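Local atomic coordinates of uricase (Bacillus fastidiosus, PDB entry 4R8X), a protein that catalyses the oxidation of urate with molecular oxygen, the first step of the route from urate to (S)-allantoin. Residues D[120-123]-D[128-131]; D[39-44]-D[81-86]; D[202-207]-D[230-235]. All blocks are in the same frame, centred on the assembly; numbering follows the deposited sequence.

Interaction 1: residues D[120-123]-D[128-131]; sequences DIQV and GVVT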
loop_
_atom_site.group_PDB
_atom_site.type_symbol
_atom_site.label_atom_id
_atom_site.label_comp_id
_atom_site.label_asym_id
_atom_site.label_seq_id
_atom_site.Cartn_x
_atom_site.Cartn_y
_atom_site.Cartn_z
ATOM N N ASP D 120 -24.403 -3.872 -0.964
ATOM C CA ASP D 120 -25.659 -3.344 -1.480
ATOM C C ASP D 120 -25.723 -1.852 -1.184
ATOM O O ASP D 120 -25.292 -1.400 -0.116
ATOM C CB ASP D 120 -26.843 -4.013 -0.795
ATOM C CG ASP D 120 -26.940 -5.489 -1.097
ATOM O OD1 ASP D 120 -27.761 -6.153 -0.440
ATOM O OD2 ASP D 120 -26.210 -5.982 -1.988
ATOM N N ILE D 121 -26.264 -1.086 -2.125
ATOM C CA ILE D 121 -26.374 0.357 -1.952
ATOM C C ILE D 121 -27.788 0.870 -2.211
ATOM O O ILE D 121 -28.594 0.206 -2.862
ATOM C CB ILE D 121 -25.391 1.110 -2.863
ATOM C CG1 ILE D 121 -25.772 0.911 -4.329
ATOM C CG2 ILE D 121 -23.961 0.640 -2.604
ATOM C CD1 ILE D 121 -25.155 1.940 -5.249
ATOM N N GLN D 122 -28.079 2.055 -1.687
ATOM C CA GLN D 122 -29.377 2.693 -1.843
ATOM C C GLN D 122 -29.360 3.662 -3.021
ATOM O O GLN D 122 -28.433 4.466 -3.155
ATOM C CB GLN D 122 -29.743 3.443 -0.559
ATOM C CG GLN D 122 -29.869 2.537 0.665
ATOM C CD GLN D 122 -30.937 1.477 0.494
ATOM O OE1 GLN D 122 -32.122 1.782 0.403
ATOM N NE2 GLN D 122 -30.522 0.222 0.460
ATOM N N VAL D 123 -30.378 3.568 -3.876
ATOM C CA VAL D 123 -30.530 4.481 -5.000
ATOM C C VAL D 123 -31.935 5.074 -5.026
ATOM O O VAL D 123 -32.915 4.414 -4.667
ATOM C CB VAL D 123 -30.245 3.800 -6.362
ATOM C CG1 VAL D 123 -28.761 3.460 -6.506
ATOM C CG2 VAL D 123 -31.124 2.552 -6.564
ATOM N N GLY D 128 -39.035 5.610 -5.046
ATOM C CA GLY D 128 -38.383 6.058 -3.833
ATOM C C GLY D 128 -36.971 5.519 -3.698
ATOM O O GLY D 128 -36.399 4.952 -4.638
ATOM N N VAL D 129 -36.390 5.697 -2.518
ATOM C CA VAL D 129 -35.048 5.198 -2.277
ATOM C C VAL D 129 -35.092 3.717 -1.914
ATOM O O VAL D 129 -35.731 3.320 -0.936
ATOM C CB VAL D 129 -34.347 6.015 -1.192
ATOM C CG1 VAL D 129 -32.974 5.436 -0.914
ATOM C CG2 VAL D 129 -34.230 7.464 -1.640
ATOM N N VAL D 130 -34.435 2.897 -2.732
ATOM C CA VAL D 130 -34.464 1.450 -2.559
ATOM C C VAL D 130 -33.079 0.860 -2.776
ATOM O O VAL D 130 -32.148 1.529 -3.244
ATOM C CB VAL D 130 -35.439 0.771 -3.550
ATOM C CG1 VAL D 130 -36.864 1.304 -3.372
ATOM C CG2 VAL D 130 -34.965 0.971 -4.980
ATOM N N THR D 131 -32.939 -0.410 -2.430
ATOM C CA THR D 131 -31.694 -1.114 -2.661
ATOM C C THR D 131 -31.580 -1.453 -4.138
ATOM O O THR D 131 -32.501 -2.024 -4.718
ATOM C CB THR D 131 -31.648 -2.419 -1.862
ATOM O OG1 THR D 131 -31.826 -2.128 -0.472
ATOM C CG2 THR D 131 -30.312 -3.099 -2.058
#
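Gln122 and Thr131 face each other as a non-hydrogen-bonded antiparallel pair, and their side chains cross at a slant. The glutamine chain leaves CB on the side anti to the carbonyl carbon and then bends sharply (chi2 -60°), which folds the carboxamide back over the partner strand. Gln122 NE2 thereby donates to Thr131 OG1 at 2.8 Å. The hydroxyl oxygen lies close to the amide plane, but the hydrogen bond is moderately bent, 152° at the hydrogen. The other end of the amide, Gln122 OE1, rests 3.4 Å from the carbonyl carbon C of Val130. Lower on the chain, Gln122 CB meets Val129 CG1 at 3.8 Å, while Thr131 turns CG2 the other way, onto CB of Asp120.

The next pair, Val123 and Val130, is the hydrogen-bonded one. Val123 N gives a nearly straight bond of 2.8 Å to Val130 O, and Val130 N returns one of 2.9 Å to Val123 O, whose donor is tilted from the carbonyl plane. On the sheet face away from Gln122 the two valines come only loosely together, Val123 CG2 to Val130 CG2 at 4.4 Å. CA-H groups of Gln122 and Val129 supplement the amide bonds by pointing at Val130 O and Val123 O.

This is the end of the beta hairpin formed by strands 108-125 and 130-132, projecting far from the centre of the chain. Asp120 OD2 bonds to His37, and Ile121 and Val123 pack against Ala233 and Ser234 of the second subunit. The directional bonds of the contact are polar: backbone amides fix the register of the strands, the amide-hydroxyl bond joins them across one exposed face, and the valines add a modest apolar patch on the other.

Interaction 2: residues D[39-44]-D[81-86]; sequences TIFGMN and ASYEGA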
loop_
_atom_site.group_PDB
_atom_site.type_symbol
_atom_site.label_atom_id
_atom_site.label_comp_id
_atom_site.label_asym_id
_atom_site.label_seq_id
_atom_site.Cartn_x
_atom_site.Cartn_y
_atom_site.Cartn_z
ATOM N N THR D 39 -25.465 -12.196 -6.068
ATOM C CA THR D 39 -25.497 -11.581 -7.397
ATOM C C THR D 39 -24.082 -11.464 -7.952
ATOM O O THR D 39 -23.846 -11.724 -9.130
ATOM C CB THR D 39 -26.181 -10.210 -7.353
ATOM O OG1 THR D 39 -27.540 -10.384 -6.952
ATOM C CG2 THR D 39 -26.152 -9.526 -8.722
ATOM N N ILE D 40 -23.139 -11.103 -7.086
ATOM C CA ILE D 40 -21.733 -11.275 -7.385
ATOM C C ILE D 40 -21.167 -12.228 -6.341
ATOM O O ILE D 40 -21.366 -12.042 -5.132
ATOM C CB ILE D 40 -20.972 -9.932 -7.377
ATOM C CG1 ILE D 40 -21.531 -9.006 -8.458
ATOM C CG2 ILE D 40 -19.480 -10.164 -7.596
ATOM C CD1 ILE D 40 -21.122 -7.546 -8.311
ATOM N N PHE D 41 -20.508 -13.276 -6.824
ATOM C CA PHE D 41 -19.868 -14.271 -5.980
ATOM C C PHE D 41 -18.415 -14.262 -6.425
ATOM O O PHE D 41 -18.018 -15.021 -7.319
ATOM C CB PHE D 41 -20.533 -15.632 -6.242
ATOM C CG PHE D 41 -20.054 -16.757 -5.361
ATOM C CD1 PHE D 41 -20.461 -16.846 -4.044
ATOM C CD2 PHE D 41 -19.235 -17.752 -5.875
ATOM C CE1 PHE D 41 -20.046 -17.913 -3.240
ATOM C CE2 PHE D 41 -18.812 -18.809 -5.084
ATOM C CZ PHE D 41 -19.211 -18.887 -3.761
ATOM N N GLY D 42 -17.631 -13.367 -5.820
ATOM C CA GLY D 42 -16.275 -13.120 -6.275
ATOM C C GLY D 42 -15.226 -13.289 -5.200
ATOM O O GLY D 42 -15.485 -13.065 -4.017
ATOM N N MET D 43 -14.023 -13.653 -5.614
ATOM C CA MET D 43 -12.947 -13.897 -4.661
ATOM C C MET D 43 -11.590 -13.812 -5.337
ATOM O O MET D 43 -11.481 -13.878 -6.566
ATOM C CB MET D 43 -13.098 -15.291 -4.047
ATOM C CG MET D 43 -12.772 -16.401 -5.046
ATOM S SD MET D 43 -13.470 -18.004 -4.668
ATOM C CE MET D 43 -15.191 -17.662 -5.038
ATOM N N ASN D 44 -10.563 -13.684 -4.506
ATOM C CA ASN D 44 -9.186 -13.850 -4.894
ATOM C C ASN D 44 -8.778 -15.223 -4.362
ATOM O O ASN D 44 -8.627 -15.392 -3.151
ATOM C CB ASN D 44 -8.340 -12.743 -4.253
ATOM C CG ASN D 44 -6.869 -12.862 -4.584
ATOM O OD1 ASN D 44 -6.393 -13.927 -4.975
ATOM N ND2 ASN D 44 -6.130 -11.762 -4.424
ATOM N N ALA D 81 -18.077 -21.417 -12.892
ATOM C CA ALA D 81 -19.278 -21.377 -13.719
ATOM C C ALA D 81 -20.191 -22.565 -13.433
ATOM O O ALA D 81 -21.406 -22.433 -13.487
ATOM C CB ALA D 81 -18.924 -21.307 -15.198
ATOM N N SER D 82 -19.601 -23.713 -13.107
ATOM C CA SER D 82 -20.369 -24.946 -12.909
ATOM C C SER D 82 -20.820 -25.185 -11.464
ATOM O O SER D 82 -21.718 -25.997 -11.217
ATOM C CB SER D 82 -19.584 -26.158 -13.430
ATOM O OG SER D 82 -18.322 -26.281 -12.797
ATOM N N TYR D 83 -20.196 -24.493 -10.513
ATOM C CA TYR D 83 -20.572 -24.616 -9.102
ATOM C C TYR D 83 -22.029 -24.222 -8.896
ATOM O O TYR D 83 -22.456 -23.170 -9.367
ATOM C CB TYR D 83 -19.680 -23.719 -8.248
ATOM C CG TYR D 83 -19.970 -23.752 -6.762
ATOM C CD1 TYR D 83 -19.926 -24.943 -6.044
ATOM C CD2 TYR D 83 -20.279 -22.587 -6.077
ATOM C CE1 TYR D 83 -20.172 -24.955 -4.674
ATOM C CE2 TYR D 83 -20.515 -22.590 -4.722
ATOM C CZ TYR D 83 -20.478 -23.767 -4.024
ATOM O OH TYR D 83 -20.724 -23.736 -2.666
ATOM N N GLU D 84 -22.773 -25.057 -8.173
ATOM C CA GLU D 84 -24.197 -24.832 -7.960
ATOM C C GLU D 84 -24.524 -24.467 -6.517
ATOM O O GLU D 84 -25.687 -24.259 -6.170
ATOM C CB GLU D 84 -25.001 -26.064 -8.391
ATOM C CG GLU D 84 -24.845 -26.392 -9.872
ATOM C CD GLU D 84 -25.771 -27.496 -10.340
ATOM O OE1 GLU D 84 -25.298 -28.411 -11.044
ATOM O OE2 GLU D 84 -26.975 -27.441 -10.021
ATOM N N GLY D 85 -23.497 -24.379 -5.678
ATOM C CA GLY D 85 -23.700 -24.063 -4.276
ATOM C C GLY D 85 -23.666 -22.578 -3.998
ATOM O O GLY D 85 -23.646 -21.766 -4.928
ATOM N N ALA D 86 -23.619 -22.217 -2.718
ATOM C CA ALA D 86 -23.819 -20.816 -2.332
ATOM C C ALA D 86 -22.794 -20.297 -1.340
ATOM O O ALA D 86 -22.931 -19.169 -0.861
ATOM C CB ALA D 86 -25.210 -20.626 -1.745
#
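Phe41 and Tyr83 meet through ring carbons, CZ of the phenylalanine resting 4.0 Å from CE2 of the tyrosine. Neighbouring ring atoms follow slightly farther off, with Phe41 CE2 at 4.2 Å from Tyr83 CD2. The two side chains run across each other at about a right angle, and the approach is oblique for both rings. The adjoining ring atom, Phe41 CE1, comes 3.9 Å from the carbonyl O of Ala86, again obliquely; no hydrogen bond crosses the contact.

Each ring is carried out from its backbone by an extended first torsion. Phe41 places CG opposite its own N (chi1 -175°), which sends the ring from the strand toward the turn at 83-86. Tyr83, the first residue after helix 69-82 to leave helical geometry, does likewise (chi1 180°), and its ring is then wrapped by its own chain: Gly85 N sits 3.3 Å above the Tyr83 ring plane, over the centre. A side chain on Gly85 would run into the tyrosine hydroxyl, which is bonded to Thr87 N. Ala86 O, the polar atom beside Phe41, is held by Asn38 ND2. Reducing Phe41 to an alanine would probably open a gap beside the Tyr83 ring and take away the apolar neighbour of the Ala86 carbonyl.

Farther out, Tyr83 sets its ring edge-to-face with Phe91 of helix 88-102, and Tyr83 O accepts from Arg16 of strand 5-17. Phe41 itself belongs to strand 40-50, which is paired with strands 5-17 and 108-125. The contact thus lies where the link between helices 69-82 and 88-102 comes down beside the beginning of that strand.

Interaction 3: residues D[202-207]-D[230-235]; sequences LNIGWA and DIAASV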
loop_
_atom_site.group_PDB
_atom_site.type_symbol
_atom_site.label_atom_id
_atom_site.label_comp_id
_atom_site.label_asym_id
_atom_site.label_seq_id
_atom_site.Cartn_x
_atom_site.Cartn_y
_atom_site.Cartn_z
ATOM N N LEU D 202 -10.106 -6.679 14.161
ATOM C CA LEU D 202 -10.375 -8.085 14.480
ATOM C C LEU D 202 -10.384 -8.935 13.222
ATOM O O LEU D 202 -11.018 -8.574 12.230
ATOM C CB LEU D 202 -11.736 -8.257 15.168
ATOM C CG LEU D 202 -11.991 -7.630 16.536
ATOM C CD1 LEU D 202 -13.391 -7.964 17.026
ATOM C CD2 LEU D 202 -10.942 -8.090 17.542
ATOM N N ASN D 203 -9.671 -10.054 13.275
ATOM C CA ASN D 203 -9.876 -11.154 12.349
ATOM C C ASN D 203 -10.442 -12.277 13.189
ATOM O O ASN D 203 -9.870 -12.623 14.230
ATOM C CB ASN D 203 -8.565 -11.622 11.721
ATOM C CG ASN D 203 -7.888 -10.559 10.875
ATOM O OD1 ASN D 203 -8.518 -9.620 10.392
ATOM N ND2 ASN D 203 -6.583 -10.715 10.685
ATOM N N ILE D 204 -11.574 -12.823 12.769
ATOM C CA ILE D 204 -12.219 -13.883 13.529
ATOM C C ILE D 204 -12.358 -15.103 12.648
ATOM O O ILE D 204 -12.731 -14.993 11.482
ATOM C CB ILE D 204 -13.610 -13.452 14.006
ATOM C CG1 ILE D 204 -13.533 -12.083 14.696
ATOM C CG2 ILE D 204 -14.192 -14.498 14.936
ATOM C CD1 ILE D 204 -14.887 -11.508 15.075
ATOM N N GLY D 205 -12.041 -16.269 13.197
ATOM C CA GLY D 205 -12.205 -17.521 12.479
ATOM C C GLY D 205 -12.961 -18.532 13.316
ATOM O O GLY D 205 -13.075 -18.366 14.532
ATOM N N TRP D 206 -13.490 -19.569 12.673
ATOM C CA TRP D 206 -14.210 -20.619 13.390
ATOM C C TRP D 206 -14.021 -21.966 12.704
ATOM O O TRP D 206 -13.617 -22.027 11.539
ATOM C CB TRP D 206 -15.703 -20.275 13.528
ATOM C CG TRP D 206 -16.344 -19.830 12.252
ATOM C CD1 TRP D 206 -17.045 -20.602 11.363
ATOM C CD2 TRP D 206 -16.328 -18.504 11.709
ATOM N NE1 TRP D 206 -17.471 -19.832 10.302
ATOM C CE2 TRP D 206 -17.042 -18.543 10.489
ATOM C CE3 TRP D 206 -15.785 -17.289 12.138
ATOM C CZ2 TRP D 206 -17.222 -17.411 9.695
ATOM C CZ3 TRP D 206 -15.951 -16.168 11.339
ATOM C CH2 TRP D 206 -16.667 -16.236 10.135
ATOM N N ALA D 207 -14.298 -23.033 13.447
ATOM C CA ALA D 207 -14.227 -24.396 12.926
ATOM C C ALA D 207 -15.529 -25.107 13.227
ATOM O O ALA D 207 -16.122 -24.886 14.269
ATOM C CB ALA D 207 -13.065 -25.172 13.548
ATOM N N ASP D 230 -21.649 -9.339 12.956
ATOM C CA ASP D 230 -22.721 -8.697 13.711
ATOM C C ASP D 230 -22.696 -9.063 15.197
ATOM O O ASP D 230 -22.994 -8.217 16.042
ATOM C CB ASP D 230 -24.087 -9.012 13.107
ATOM C CG ASP D 230 -24.300 -8.348 11.760
ATOM O OD1 ASP D 230 -23.535 -7.415 11.414
ATOM O OD2 ASP D 230 -25.236 -8.769 11.050
ATOM N N ILE D 231 -22.349 -10.310 15.525
ATOM C CA ILE D 231 -22.197 -10.685 16.930
ATOM C C ILE D 231 -21.058 -9.881 17.562
ATOM O O ILE D 231 -21.211 -9.300 18.633
ATOM C CB ILE D 231 -21.952 -12.188 17.109
ATOM C CG1 ILE D 231 -23.205 -12.975 16.734
ATOM C CG2 ILE D 231 -21.554 -12.504 18.554
ATOM C CD1 ILE D 231 -22.961 -14.466 16.680
ATOM N N ALA D 232 -19.913 -9.850 16.898
ATOM C CA ALA D 232 -18.775 -9.068 17.386
ATOM C C ALA D 232 -19.131 -7.608 17.659
ATOM O O ALA D 232 -18.800 -7.072 18.714
ATOM C CB ALA D 232 -17.621 -9.146 16.397
ATOM N N ALA D 233 -19.811 -6.967 16.714
ATOM C CA ALA D 233 -20.175 -5.572 16.873
ATOM C C ALA D 233 -21.142 -5.389 18.037
ATOM O O ALA D 233 -21.016 -4.444 18.814
ATOM C CB ALA D 233 -20.782 -5.047 15.591
ATOM N N SER D 234 -22.092 -6.312 18.161
ATOM C CA SER D 234 -23.120 -6.239 19.194
ATOM C C SER D 234 -22.532 -6.409 20.589
ATOM O O SER D 234 -22.890 -5.685 21.519
ATOM C CB SER D 234 -24.212 -7.287 18.947
ATOM O OG SER D 234 -24.885 -7.026 17.723
ATOM N N VAL D 235 -21.617 -7.357 20.726
ATOM C CA VAL D 235 -20.956 -7.578 22.002
ATOM C C VAL D 235 -20.068 -6.383 22.363
ATOM O O VAL D 235 -20.083 -5.921 23.498
ATOM C CB VAL D 235 -20.154 -8.890 21.996
ATOM C CG1 VAL D 235 -19.319 -9.039 23.284
ATOM C CG2 VAL D 235 -21.108 -10.081 21.826
#
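Ile204 reaches from strand 198-208 toward Ala232 of helix 225-238, and its chain closes on the helix atom by atom. Ile204 CB is still 6.3 Å from Ala232 CB. There the side chain divides: Ile204 CG2 lies anti to the backbone N and stays 6.5 Å from Ala232 CB, whereas CG1, anti to the carbonyl carbon (chi1 -50°), heads for the helix, passing 4.2 Å from CB of Leu202. At the tip, Ile204 CD1 meets Ala232 CB at 3.8 Å, methyl against methyl. This is the helix-over-antiparallel-sheet packing of the tunnelling fold to which uricases belong, and the small alanine probably lets the isoleucine tip come up to the helix. Along the sheet, Ile204 also packs on Ile166 and Ile169 of strand 156-173 and on Val265 and Phe267 of strand 262-271.

Leu202, two residues earlier and pointing to the same side, adds a looser touch from Leu202 CD1 to Ala232 CB at 4.4 Å. On the helix, Ser234 OG bonds to Asp230 O at 2.8 Å, from the face of that carbonyl opposite Ser234 N. The same hydroxyl oxygen is hydrogen-bonded to Gly124 N of the second subunit.

Overall arrangement
From the N terminus, interaction 2 closes first: the chain leaves strand 40-50, passes through helix 69-82 and returns after 36 intervening residues. Interaction 1 follows, a tight hairpin closure over four residues at the far end of strand 108-125, a neighbour of strand 40-50. Interaction 3 comes last, in the second half of the chain, where 22 residues separate segments 202-207 and 230-235. The three loops lie in series, neither nested nor crossed, with centres 24 to 27 Å apart, yet all reach the same large antiparallel sheet. Each also touches the second subunit, and there segments 120-123 and 230-235 of different subunits meet.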